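Local atomic coordinates of L-lysine 6-monooxygenase (Pseudomonas syringae pv. tomato, PDB entry 5CQF), a protein that probably acts as an FAD- and NADPH-dependent N-hydroxylating monooxygenase on L-lysine or a related amine in siderophore biosynthesis. Residues S14-G20 / T161-S167; T133-D139 / V150-Q156; W395-L399 / R418-I422. The contacts are given in a common frame with arbitrary orientation. Numbering follows the deposited sequence.

Contact 1 (S14-G20 / T161-S167); sequences SDAICIG and TRNLVLS
Two neighbouring parallel strands of a Rossmann-type dinucleotide-binding sheet meet here, 16-19 and 163-166, their axes 4.7 Å apart and 13° from parallel. The register pairs Ile17 with Leu164, Cys18 with Val165 and Ile19 with Leu166. Backbone bonds step along the extended chains: Ile17 N gives to Asn163 O (3.0 Å), Val165 N to Ile17 O (2.9 Å), Ile19 N to Val165 O (2.8 Å) and Ser167 N to Ile19 O (2.7 Å). The backbone of Ala16, Cys18 and Gly20 instead bonds strand 47-50 and Ser46 just before it. Where the strands begin, side chains continue the ladder. Asn163 (chi1 m) sends ND2 to Asp15 O at 3.0 Å, its OD1 taken up by Asn393; Thr161 OG1 accepts Asn163 N at 3.1 Å, an ST turn. Asp15, its CA-to-CB bond pointing away from 161-167, bonds Ser46 N through OD2. Ile17, Ile19 and Leu164 share one face, with Ile19 CD1 4.2 Å from Leu164 CD1; Cys18 and Val165 take the other. Gly20, at phi/psi 114/131, probably opens the GxGxxG motif that binds FAD in this family; a CB there would clash with Ser167 O, which lies 3.6 Å from Gly20 CA.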
ATOM      1  N   SER A  14      -4.724  -8.964  50.836  1.00 82.49           N
ATOM      2  CA  SER A  14      -5.099  -9.820  49.698  1.00 78.61           C
ATOM      3  C   SER A  14      -3.895 -10.654  49.304  1.00 73.04           C
ATOM      4  O   SER A  14      -2.772 -10.328  49.688  1.00 72.90           O
ATOM      5  CB  SER A  14      -5.573  -8.981  48.510  1.00 77.40           C
ATOM      6  OG  SER A  14      -4.707  -7.879  48.286  1.00 74.96           O
ATOM      7  N   ASP A  15      -4.123 -11.723  48.542  1.00 68.03           N
ATOM      8  CA  ASP A  15      -3.027 -12.614  48.117  1.00 65.34           C
ATOM      9  C   ASP A  15      -1.938 -11.890  47.325  1.00 62.19           C
ATOM     10  O   ASP A  15      -0.776 -12.283  47.354  1.00 57.97           O
ATOM     11  CB  ASP A  15      -3.549 -13.767  47.261  1.00 67.71           C
ATOM     12  CG  ASP A  15      -4.578 -14.611  47.982  1.00 71.76           C
ATOM     13  OD1 ASP A  15      -4.320 -14.993  49.148  1.00 73.64           O
ATOM     14  OD2 ASP A  15      -5.642 -14.888  47.371  1.00 69.92           O
ATOM     15  N   ALA A  16      -2.331 -10.847  46.604  1.00 60.47           N
ATOM     16  CA  ALA A  16      -1.396 -10.039  45.863  1.00 59.24           C
ATOM     17  C   ALA A  16      -1.889  -8.605  45.714  1.00 57.35           C
ATOM     18  O   ALA A  16      -3.094  -8.341  45.775  1.00 57.02           O
ATOM     19  CB  ALA A  16      -1.165 -10.656  44.498  1.00 58.19           C
ATOM     20  N   ILE A  17      -0.939  -7.691  45.526  1.00 53.63           N
ATOM     21  CA  ILE A  17      -1.239  -6.312  45.163  1.00 53.02           C
ATOM     22  C   ILE A  17      -0.474  -5.980  43.898  1.00 49.61           C
ATOM     23  O   ILE A  17       0.732  -6.259  43.784  1.00 49.38           O
ATOM     24  CB  ILE A  17      -0.840  -5.305  46.258  1.00 55.44           C
ATOM     25  CG1 ILE A  17      -1.578  -5.574  47.582  1.00 59.24           C
ATOM     26  CG2 ILE A  17      -1.112  -3.878  45.803  1.00 55.25           C
ATOM     27  CD1 ILE A  17      -3.029  -5.142  47.584  1.00 61.19           C
ATOM     28  N   CYS A  18      -1.183  -5.398  42.938  1.00 49.62           N
ATOM     29  CA  CYS A  18      -0.570  -4.887  41.709  1.00 47.74           C
ATOM     30  C   CYS A  18      -0.621  -3.383  41.760  1.00 48.33           C
ATOM     31  O   CYS A  18      -1.689  -2.815  41.993  1.00 52.00           O
ATOM     32  CB  CYS A  18      -1.325  -5.372  40.479  1.00 46.29           C
ATOM     33  SG  CYS A  18      -0.709  -4.706  38.892  1.00 44.31           S
ATOM     34  N   ILE A  19       0.517  -2.729  41.569  1.00 46.06           N
ATOM     35  CA  ILE A  19       0.528  -1.281  41.527  1.00 46.19           C
ATOM     36  C   ILE A  19       0.483  -0.853  40.063  1.00 45.20           C
ATOM     37  O   ILE A  19       1.386  -1.152  39.302  1.00 43.44           O
ATOM     38  CB  ILE A  19       1.761  -0.686  42.225  1.00 46.74           C
ATOM     39  CG1 ILE A  19       1.770  -1.086  43.705  1.00 48.31           C
ATOM     40  CG2 ILE A  19       1.711   0.835  42.174  1.00 47.56           C
ATOM     41  CD1 ILE A  19       3.032  -0.683  44.439  1.00 48.64           C
ATOM     42  N   GLY A  20      -0.579  -0.129  39.705  1.00 45.99           N
ATOM     43  CA  GLY A  20      -0.783   0.403  38.370  1.00 44.72           C
ATOM     44  C   GLY A  20      -1.980  -0.279  37.751  1.00 45.14           C
ATOM     45  O   GLY A  20      -2.099  -1.514  37.785  1.00 45.77           O
ATOM     46  N   THR A 161       0.637  -7.779  51.941  1.00 61.00           N
ATOM     47  CA  THR A 161       0.719  -8.890  51.002  1.00 60.15           C
ATOM     48  C   THR A 161       2.102  -9.508  50.999  1.00 60.29           C
ATOM     49  O   THR A 161       3.074  -8.834  51.300  1.00 58.95           O
ATOM     50  CB  THR A 161       0.387  -8.412  49.569  1.00 58.17           C
ATOM     51  OG1 THR A 161       0.215  -9.539  48.711  1.00 57.07           O
ATOM     52  CG2 THR A 161       1.512  -7.541  49.023  1.00 56.49           C
ATOM     53  N   ARG A 162       2.184 -10.786  50.646  1.00 63.31           N
ATOM     54  CA  ARG A 162       3.465 -11.435  50.327  1.00 65.50           C
ATOM     55  C   ARG A 162       3.818 -11.321  48.829  1.00 63.08           C
ATOM     56  O   ARG A 162       4.927 -11.685  48.417  1.00 61.25           O
ATOM     57  CB  ARG A 162       3.417 -12.932  50.692  1.00 72.86           C
ATOM     58  CG  ARG A 162       3.283 -13.268  52.171  1.00 79.25           C
ATOM     59  CD  ARG A 162       3.331 -14.783  52.402  1.00 86.70           C
ATOM     60  NE  ARG A 162       2.926 -15.176  53.767  1.00 95.79           N
ATOM     61  CZ  ARG A 162       3.743 -15.338  54.821  1.00 96.28           C
ATOM     62  NH1 ARG A 162       5.062 -15.157  54.732  1.00 96.30           N
ATOM     63  NH2 ARG A 162       3.228 -15.689  55.994  1.00100.86           N
ATOM     64  N   ASN A 163       2.878 -10.864  47.996  1.00 60.21           N
ATOM     65  CA  ASN A 163       3.070 -10.929  46.549  1.00 55.94           C
ATOM     66  C   ASN A 163       2.805  -9.600  45.894  1.00 53.61           C
ATOM     67  O   ASN A 163       1.689  -9.108  45.934  1.00 53.23           O
ATOM     68  CB  ASN A 163       2.190 -12.020  45.973  1.00 55.78           C
ATOM     69  CG  ASN A 163       2.567 -13.389  46.518  1.00 57.78           C
ATOM     70  OD1 ASN A 163       3.704 -13.846  46.321  1.00 59.96           O
ATOM     71  ND2 ASN A 163       1.652 -14.023  47.244  1.00 54.86           N
ATOM     72  N   LEU A 164       3.849  -9.008  45.317  1.00 50.93           N
ATOM     73  CA  LEU A 164       3.763  -7.643  44.824  1.00 50.31           C
ATOM     74  C   LEU A 164       4.107  -7.565  43.336  1.00 49.26           C
ATOM     75  O   LEU A 164       5.110  -8.127  42.905  1.00 50.37           O
ATOM     76  CB  LEU A 164       4.724  -6.754  45.609  1.00 49.34           C
ATOM     77  CG  LEU A 164       4.664  -5.255  45.271  1.00 48.61           C
ATOM     78  CD1 LEU A 164       3.365  -4.641  45.767  1.00 49.77           C
ATOM     79  CD2 LEU A 164       5.854  -4.496  45.832  1.00 47.43           C
ATOM     80  N   VAL A 165       3.277  -6.865  42.560  1.00 48.00           N
ATOM     81  CA  VAL A 165       3.542  -6.633  41.134  1.00 44.06           C
ATOM     82  C   VAL A 165       3.639  -5.138  40.892  1.00 43.63           C
ATOM     83  O   VAL A 165       2.759  -4.388  41.293  1.00 42.04           O
ATOM     84  CB  VAL A 165       2.434  -7.240  40.249  1.00 44.97           C
ATOM     85  CG1 VAL A 165       2.755  -7.037  38.769  1.00 43.36           C
ATOM     86  CG2 VAL A 165       2.262  -8.724  40.558  1.00 44.72           C
ATOM     87  N   LEU A 166       4.724  -4.692  40.265  1.00 46.31           N
ATOM     88  CA  LEU A 166       4.871  -3.274  39.955  1.00 49.59           C
ATOM     89  C   LEU A 166       4.620  -3.113  38.505  1.00 50.31           C
ATOM     90  O   LEU A 166       5.365  -3.646  37.729  1.00 46.46           O
ATOM     91  CB  LEU A 166       6.270  -2.764  40.252  1.00 51.66           C
ATOM     92  CG  LEU A 166       6.501  -2.189  41.644  1.00 50.73           C
ATOM     93  CD1 LEU A 166       6.405  -3.287  42.668  1.00 51.18           C
ATOM     94  CD2 LEU A 166       7.875  -1.537  41.666  1.00 50.86           C
ATOM     95  N   SER A 167       3.559  -2.380  38.174  1.00 59.14           N
ATOM     96  CA  SER A 167       3.044  -2.201  36.807  1.00 64.26           C
ATOM     97  C   SER A 167       2.824  -0.721  36.602  1.00 69.60           C
ATOM     98  O   SER A 167       1.848  -0.320  35.967  1.00 71.08           O
ATOM     99  CB  SER A 167       1.674  -2.913  36.623  1.00 65.23           C
ATOM    100  OG  SER A 167       1.763  -4.334  36.557  1.00 63.77           O
TER

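Contact 2 (T133-D139 / V150-Q156); sequences TPVTEID and VRVRTPQ
This is the open end of an antiparallel beta hairpin (strands 137-142 and 147-154); here 137-139 and 150-154 approach to 4.6 Å at 157°. Glu137-Arg153 and Asp139-Arg151 are hydrogen-bonded pairs, Ile138-Val152 a non-hydrogen-bonded one. Arg153 N reaches Glu137 O at 2.8 Å, Asp139 N reaches Arg151 O at 2.9 Å, and Arg151 N reaches Asp139 O at 2.8 Å. Ahead of the strand, Thr136 has phi/psi -97/-38; its N still bonds Arg153 O at 3.1 Å, and its OG1, with chi1 p, adds a weak bond of 3.4 Å to the same oxygen.

The two faces differ. On the buried one Ile138 (m, t) sets CG2 3.9 Å from Val150 CB, while Val135 CG1 lies 3.5 Å from Val152 CG1, both valines t. Val135 and Ile138 also pack on Ile19, and Val135 and Val152 on Leu50, so this face lies over the parallel sheet. Thr154, chi1 p, places OG1 by Gly157 O, and its CB lies 4.0 Å from Thr133 CG2. Beyond it Pro134 CG and Pro155 CG touch at 3.8 Å.

Glu137, Asp139, Arg151 and Arg153 carry the more exposed face. Glu137 CG lies 3.8 Å from Arg153 CB. Arg153, chi1 near -99° and chi2 p, folds across the hairpin diagonally toward Asp139 (chi1 m), closing a salt bridge in which NH2 meets Asp139 OD2 at 2.6 Å.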
ATOM      1  N   THR A 133      -5.492   6.672  43.957  1.00 74.95           N
ATOM      2  CA  THR A 133      -4.958   6.001  45.119  1.00 73.11           C
ATOM      3  C   THR A 133      -3.461   5.744  44.882  1.00 72.84           C
ATOM      4  O   THR A 133      -3.062   4.624  44.549  1.00 70.45           O
ATOM      5  CB  THR A 133      -5.738   4.694  45.355  1.00 71.45           C
ATOM      6  OG1 THR A 133      -7.141   4.981  45.376  1.00 72.12           O
ATOM      7  CG2 THR A 133      -5.344   4.034  46.655  1.00 70.66           C
ATOM      8  N   PRO A 134      -2.628   6.800  45.031  1.00 73.64           N
ATOM      9  CA  PRO A 134      -1.178   6.673  44.804  1.00 70.11           C
ATOM     10  C   PRO A 134      -0.461   5.892  45.898  1.00 67.17           C
ATOM     11  O   PRO A 134      -0.874   5.934  47.048  1.00 70.81           O
ATOM     12  CB  PRO A 134      -0.696   8.131  44.784  1.00 71.86           C
ATOM     13  CG  PRO A 134      -1.727   8.881  45.567  1.00 75.42           C
ATOM     14  CD  PRO A 134      -3.027   8.205  45.264  1.00 74.87           C
ATOM     15  N   VAL A 135       0.596   5.170  45.549  1.00 62.09           N
ATOM     16  CA  VAL A 135       1.403   4.543  46.566  1.00 63.03           C
ATOM     17  C   VAL A 135       2.489   5.555  46.875  1.00 68.05           C
ATOM     18  O   VAL A 135       3.149   6.052  45.969  1.00 72.03           O
ATOM     19  CB  VAL A 135       1.983   3.207  46.113  1.00 57.84           C
ATOM     20  CG1 VAL A 135       2.766   2.554  47.243  1.00 57.80           C
ATOM     21  CG2 VAL A 135       0.858   2.307  45.683  1.00 58.06           C
ATOM     22  N   THR A 136       2.602   5.912  48.145  1.00 71.03           N
ATOM     23  CA  THR A 136       3.579   6.878  48.586  1.00 75.07           C
ATOM     24  C   THR A 136       4.806   6.150  49.117  1.00 75.91           C
ATOM     25  O   THR A 136       5.939   6.597  48.901  1.00 75.25           O
ATOM     26  CB  THR A 136       2.997   7.778  49.684  1.00 79.04           C
ATOM     27  OG1 THR A 136       2.563   6.974  50.790  1.00 80.21           O
ATOM     28  CG2 THR A 136       1.820   8.570  49.142  1.00 81.57           C
ATOM     29  N   GLU A 137       4.581   5.026  49.801  1.00 73.83           N
ATOM     30  CA  GLU A 137       5.684   4.204  50.313  1.00 76.50           C
ATOM     31  C   GLU A 137       5.287   2.727  50.436  1.00 70.12           C
ATOM     32  O   GLU A 137       4.104   2.402  50.505  1.00 71.43           O
ATOM     33  CB  GLU A 137       6.172   4.756  51.669  1.00 81.63           C
ATOM     34  CG  GLU A 137       5.059   5.414  52.480  1.00 87.49           C
ATOM     35  CD  GLU A 137       5.492   5.897  53.847  1.00 92.03           C
ATOM     36  OE1 GLU A 137       4.722   5.687  54.813  1.00 92.22           O
ATOM     37  OE2 GLU A 137       6.589   6.488  53.949  1.00 94.03           O
ATOM     38  N   ILE A 138       6.288   1.851  50.429  1.00 64.45           N
ATOM     39  CA  ILE A 138       6.108   0.427  50.723  1.00 62.07           C
ATOM     40  C   ILE A 138       7.044   0.020  51.879  1.00 62.44           C
ATOM     41  O   ILE A 138       8.268  -0.019  51.700  1.00 60.10           O
ATOM     42  CB  ILE A 138       6.411  -0.463  49.494  1.00 56.29           C
ATOM     43  CG1 ILE A 138       5.551  -0.053  48.292  1.00 55.87           C
ATOM     44  CG2 ILE A 138       6.184  -1.936  49.825  1.00 56.00           C
ATOM     45  CD1 ILE A 138       5.683  -0.950  47.074  1.00 52.96           C
ATOM     46  N   ASP A 139       6.469  -0.312  53.041  1.00 63.58           N
ATOM     47  CA  ASP A 139       7.258  -0.622  54.265  1.00 66.21           C
ATOM     48  C   ASP A 139       7.437  -2.127  54.496  1.00 65.52           C
ATOM     49  O   ASP A 139       6.510  -2.907  54.309  1.00 66.71           O
ATOM     50  CB  ASP A 139       6.610   0.009  55.508  1.00 66.15           C
ATOM     51  CG  ASP A 139       6.698   1.532  55.507  1.00 69.06           C
ATOM     52  OD1 ASP A 139       7.797   2.074  55.239  1.00 69.87           O
ATOM     53  OD2 ASP A 139       5.674   2.194  55.787  1.00 69.42           O
ATOM     54  N   VAL A 150       4.899  -7.112  53.202  1.00 67.40           N
ATOM     55  CA  VAL A 150       5.139  -5.688  52.954  1.00 64.01           C
ATOM     56  C   VAL A 150       3.858  -4.949  53.159  1.00 61.85           C
ATOM     57  O   VAL A 150       2.788  -5.511  53.005  1.00 64.91           O
ATOM     58  CB  VAL A 150       5.676  -5.368  51.529  1.00 63.55           C
ATOM     59  CG1 VAL A 150       7.073  -5.931  51.343  1.00 62.48           C
ATOM     60  CG2 VAL A 150       4.749  -5.872  50.431  1.00 62.58           C
ATOM     61  N   ARG A 151       3.964  -3.682  53.502  1.00 61.29           N
ATOM     62  CA  ARG A 151       2.787  -2.889  53.756  1.00 65.54           C
ATOM     63  C   ARG A 151       2.828  -1.790  52.758  1.00 62.04           C
ATOM     64  O   ARG A 151       3.682  -0.920  52.821  1.00 60.71           O
ATOM     65  CB  ARG A 151       2.791  -2.302  55.173  1.00 71.10           C
ATOM     66  CG  ARG A 151       2.538  -3.321  56.275  1.00 78.20           C
ATOM     67  CD  ARG A 151       2.921  -2.784  57.656  1.00 83.65           C
ATOM     68  NE  ARG A 151       2.375  -3.599  58.753  1.00 85.99           N
ATOM     69  CZ  ARG A 151       3.085  -4.130  59.759  1.00 86.22           C
ATOM     70  NH1 ARG A 151       2.456  -4.854  60.686  1.00 85.34           N
ATOM     71  NH2 ARG A 151       4.409  -3.952  59.858  1.00 81.73           N
ATOM     72  N   VAL A 152       1.893  -1.828  51.831  1.00 62.97           N
ATOM     73  CA  VAL A 152       1.802  -0.806  50.800  1.00 61.38           C
ATOM     74  C   VAL A 152       0.998   0.313  51.413  1.00 63.39           C
ATOM     75  O   VAL A 152      -0.113   0.089  51.910  1.00 63.15           O
ATOM     76  CB  VAL A 152       1.095  -1.328  49.532  1.00 59.39           C
ATOM     77  CG1 VAL A 152       1.068  -0.249  48.455  1.00 60.14           C
ATOM     78  CG2 VAL A 152       1.776  -2.589  49.025  1.00 58.11           C
ATOM     79  N   ARG A 153       1.560   1.511  51.390  1.00 65.08           N
ATOM     80  CA  ARG A 153       0.955   2.635  52.077  1.00 70.83           C
ATOM     81  C   ARG A 153       0.399   3.621  51.067  1.00 67.74           C
ATOM     82  O   ARG A 153       1.075   3.978  50.106  1.00 68.99           O
ATOM     83  CB  ARG A 153       1.973   3.297  53.037  1.00 74.82           C
ATOM     84  CG  ARG A 153       1.835   2.883  54.510  1.00 79.77           C
ATOM     85  CD  ARG A 153       2.346   1.468  54.807  1.00 81.18           C
ATOM     86  NE  ARG A 153       1.848   0.912  56.086  1.00 83.57           N
ATOM     87  CZ  ARG A 153       2.519   0.863  57.245  1.00 81.88           C
ATOM     88  NH1 ARG A 153       1.939   0.323  58.316  1.00 80.94           N
ATOM     89  NH2 ARG A 153       3.762   1.326  57.357  1.00 79.52           N
ATOM     90  N   THR A 154      -0.846   4.033  51.279  1.00 69.64           N
ATOM     91  CA  THR A 154      -1.500   5.023  50.430  1.00 71.78           C
ATOM     92  C   THR A 154      -2.199   6.111  51.266  1.00 78.03           C
ATOM     93  O   THR A 154      -2.385   5.947  52.489  1.00 72.12           O
ATOM     94  CB  THR A 154      -2.543   4.346  49.529  1.00 72.48           C
ATOM     95  OG1 THR A 154      -3.659   3.908  50.318  1.00 74.85           O
ATOM     96  CG2 THR A 154      -1.935   3.152  48.810  1.00 71.01           C
ATOM     97  N   PRO A 155      -2.598   7.227  50.610  1.00 82.22           N
ATOM     98  CA  PRO A 155      -3.383   8.251  51.312  1.00 87.03           C
ATOM     99  C   PRO A 155      -4.724   7.745  51.865  1.00 90.74           C
ATOM    100  O   PRO A 155      -5.244   8.328  52.810  1.00 98.63           O
ATOM    101  CB  PRO A 155      -3.609   9.328  50.238  1.00 85.18           C
ATOM    102  CG  PRO A 155      -2.476   9.157  49.290  1.00 82.38           C
ATOM    103  CD  PRO A 155      -2.207   7.678  49.261  1.00 79.75           C
ATOM    104  N   GLN A 156      -5.264   6.670  51.299  1.00 92.80           N
ATOM    105  CA  GLN A 156      -6.561   6.130  51.722  1.00 94.47           C
ATOM    106  C   GLN A 156      -6.400   4.844  52.524  1.00 88.05           C
ATOM    107  O   GLN A 156      -7.315   4.033  52.568  1.00 88.47           O
ATOM    108  CB  GLN A 156      -7.460   5.868  50.489  1.00100.15           C
ATOM    109  CG  GLN A 156      -8.339   7.038  50.049  1.00106.92           C
ATOM    110  CD  GLN A 156      -7.571   8.180  49.378  1.00113.30           C
ATOM    111  OE1 GLN A 156      -6.582   7.966  48.658  1.00116.05           O
ATOM    112  NE2 GLN A 156      -8.037   9.406  49.604  1.00114.34           N
TER

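Contact 3 (W395-L399 / R418-I422); sequences WVNGL and RAGRI
Helix 412-428 packs against the end of strand 393-396 and the loop that follows it, the last strand-to-helix unit of the Rossmann-type domain. In the helical segment 418-422, Arg418 comes first. Its side chain (m, t, m, chi4 -87°) reaches toward the loop, and NE donates to Asn397 OD1 at 2.7 Å. Gly398 CA and Leu399 N lie over one face of its guanidinium, and NH1 is 4.2 Å from Leu399 CG. Asn397, chi1 t, centres an inverse gamma turn in which Gly398 N bonds Val396 O weakly at 3.0 Å. Ala419, Gly420 and Arg421 follow without touching the other segment. One turn after Arg418, whose O accepts Ile422 N at 2.9 Å, Ile422 (m, t) returns to the contact: CD1 is 3.7 Å from Asn397 CG, CG1 is 3.9 Å from Trp395 CD1, and CG2 lies over one face of the indole. Ile422 also touches Val165 of strand 163-166 and Leu28 of helix 23-37, so helix 412-428 packs here on the face of the sheet that carries Val165, beside helix 23-37.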
ATOM      1  N   TRP A 395       7.408  -8.824  41.437  1.00 46.73           N
ATOM      2  CA  TRP A 395       7.526  -8.873  39.983  1.00 45.68           C
ATOM      3  C   TRP A 395       7.549  -7.455  39.484  1.00 45.83           C
ATOM      4  O   TRP A 395       6.811  -6.616  40.022  1.00 49.70           O
ATOM      5  CB  TRP A 395       6.324  -9.556  39.372  1.00 44.87           C
ATOM      6  CG  TRP A 395       6.266 -11.042  39.586  1.00 47.14           C
ATOM      7  CD1 TRP A 395       6.742 -12.009  38.747  1.00 47.99           C
ATOM      8  CD2 TRP A 395       5.675 -11.734  40.693  1.00 44.56           C
ATOM      9  NE1 TRP A 395       6.499 -13.249  39.273  1.00 46.87           N
ATOM     10  CE2 TRP A 395       5.846 -13.108  40.465  1.00 45.21           C
ATOM     11  CE3 TRP A 395       5.053 -11.322  41.861  1.00 45.02           C
ATOM     12  CZ2 TRP A 395       5.407 -14.073  41.354  1.00 46.66           C
ATOM     13  CZ3 TRP A 395       4.606 -12.281  42.747  1.00 45.69           C
ATOM     14  CH2 TRP A 395       4.786 -13.641  42.489  1.00 46.81           C
ATOM     15  N   VAL A 396       8.380  -7.176  38.483  1.00 42.02           N
ATOM     16  CA  VAL A 396       8.290  -5.907  37.764  1.00 42.99           C
ATOM     17  C   VAL A 396       7.737  -6.175  36.370  1.00 42.61           C
ATOM     18  O   VAL A 396       8.388  -6.806  35.565  1.00 42.91           O
ATOM     19  CB  VAL A 396       9.631  -5.160  37.677  1.00 43.45           C
ATOM     20  CG1 VAL A 396       9.465  -3.834  36.934  1.00 43.34           C
ATOM     21  CG2 VAL A 396      10.172  -4.904  39.066  1.00 42.70           C
ATOM     22  N   ASN A 397       6.519  -5.701  36.111  1.00 43.10           N
ATOM     23  CA  ASN A 397       5.797  -6.015  34.868  1.00 44.47           C
ATOM     24  C   ASN A 397       6.137  -5.055  33.730  1.00 45.38           C
ATOM     25  O   ASN A 397       5.311  -4.241  33.300  1.00 50.28           O
ATOM     26  CB  ASN A 397       4.289  -6.020  35.133  1.00 42.17           C
ATOM     27  CG  ASN A 397       3.508  -6.690  34.039  1.00 42.51           C
ATOM     28  OD1 ASN A 397       4.067  -7.112  33.033  1.00 42.21           O
ATOM     29  ND2 ASN A 397       2.192  -6.800  34.231  1.00 43.07           N
ATOM     30  N   GLY A 398       7.354  -5.169  33.226  1.00 45.61           N
ATOM     31  CA  GLY A 398       7.816  -4.293  32.141  1.00 44.56           C
ATOM     32  C   GLY A 398       9.143  -4.787  31.593  1.00 43.86           C
ATOM     33  O   GLY A 398       9.765  -5.686  32.161  1.00 42.84           O
ATOM     34  N   LEU A 399       9.545  -4.218  30.467  1.00 43.44           N
ATOM     35  CA  LEU A 399      10.860  -4.448  29.909  1.00 44.57           C
ATOM     36  C   LEU A 399      11.826  -3.343  30.330  1.00 45.43           C
ATOM     37  O   LEU A 399      11.411  -2.279  30.774  1.00 45.21           O
ATOM     38  CB  LEU A 399      10.776  -4.528  28.390  1.00 44.50           C
ATOM     39  CG  LEU A 399      10.113  -5.819  27.885  1.00 44.03           C
ATOM     40  CD1 LEU A 399       9.868  -5.745  26.389  1.00 44.33           C
ATOM     41  CD2 LEU A 399      10.974  -7.031  28.198  1.00 43.03           C
ATOM     42  N   ARG A 418       3.236 -11.375  29.143  1.00 38.15           N
ATOM     43  CA  ARG A 418       3.734 -11.187  30.478  1.00 38.72           C
ATOM     44  C   ARG A 418       2.675 -11.508  31.502  1.00 39.07           C
ATOM     45  O   ARG A 418       2.966 -12.181  32.486  1.00 41.06           O
ATOM     46  CB  ARG A 418       4.216  -9.749  30.712  1.00 39.55           C
ATOM     47  CG  ARG A 418       5.491  -9.384  29.982  1.00 40.94           C
ATOM     48  CD  ARG A 418       6.206  -8.234  30.657  1.00 41.75           C
ATOM     49  NE  ARG A 418       5.406  -7.011  30.711  1.00 40.66           N
ATOM     50  CZ  ARG A 418       5.365  -6.095  29.752  1.00 42.63           C
ATOM     51  NH1 ARG A 418       6.029  -6.257  28.627  1.00 45.65           N
ATOM     52  NH2 ARG A 418       4.630  -5.013  29.896  1.00 45.61           N
ATOM     53  N   ALA A 419       1.463 -11.010  31.296  1.00 40.15           N
ATOM     54  CA  ALA A 419       0.354 -11.281  32.209  1.00 41.96           C
ATOM     55  C   ALA A 419       0.178 -12.764  32.430  1.00 43.21           C
ATOM     56  O   ALA A 419      -0.100 -13.181  33.533  1.00 44.11           O
ATOM     57  CB  ALA A 419      -0.946 -10.683  31.683  1.00 42.66           C
ATOM     58  N   GLY A 420       0.329 -13.564  31.377  1.00 44.85           N
ATOM     59  CA  GLY A 420       0.239 -15.016  31.519  1.00 45.66           C
ATOM     60  C   GLY A 420       1.332 -15.605  32.425  1.00 46.83           C
ATOM     61  O   GLY A 420       1.056 -16.402  33.313  1.00 45.39           O
ATOM     62  N   ARG A 421       2.569 -15.205  32.189  1.00 44.91           N
ATOM     63  CA  ARG A 421       3.700 -15.664  32.965  1.00 48.89           C
ATOM     64  C   ARG A 421       3.605 -15.248  34.434  1.00 49.35           C
ATOM     65  O   ARG A 421       3.962 -16.027  35.320  1.00 51.05           O
ATOM     66  CB  ARG A 421       5.001 -15.088  32.401  1.00 51.48           C
ATOM     67  CG  ARG A 421       5.442 -15.672  31.075  1.00 53.65           C
ATOM     68  CD  ARG A 421       6.967 -15.604  30.951  1.00 59.35           C
ATOM     69  NE  ARG A 421       7.423 -15.834  29.573  1.00 62.72           N
ATOM     70  CZ  ARG A 421       8.518 -16.511  29.235  1.00 61.84           C
ATOM     71  NH1 ARG A 421       9.300 -17.039  30.165  1.00 65.86           N
ATOM     72  NH2 ARG A 421       8.820 -16.676  27.951  1.00 63.79           N
ATOM     73  N   ILE A 422       3.126 -14.030  34.683  1.00 45.95           N
ATOM     74  CA  ILE A 422       3.034 -13.529  36.034  1.00 44.71           C
ATOM     75  C   ILE A 422       1.866 -14.167  36.771  1.00 44.88           C
ATOM     76  O   ILE A 422       2.019 -14.602  37.906  1.00 45.96           O
ATOM     77  CB  ILE A 422       3.000 -11.989  36.079  1.00 43.28           C
ATOM     78  CG1 ILE A 422       4.387 -11.454  35.738  1.00 42.32           C
ATOM     79  CG2 ILE A 422       2.606 -11.465  37.462  1.00 43.32           C
ATOM     80  CD1 ILE A 422       4.416  -9.985  35.362  1.00 42.60           C
TER

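Overall arrangement
Contacts 1 and 3 are buried and meet in one parallel sheet: strand 163-166 pairs with 16-19 on one edge and 393-396 on the other, Leu164 O and Leu166 N each lying 2.8 Å from a Trp395 backbone atom, its N and O respectively. Contact 1 relies mainly on main-chain bonds, contact 3 on side chains between strand end, loop and helix. Contact 2 is only partly buried; its apolar side rests on contact 1, with Ile138 CD1 3.7 Å from Ile19 CD1, while its charged side carries the one salt bridge of the three. Contacts 2 and 3 do not touch, their nearest atoms about 9 Å apart: hairpin and helix lie over opposite faces of the sheet.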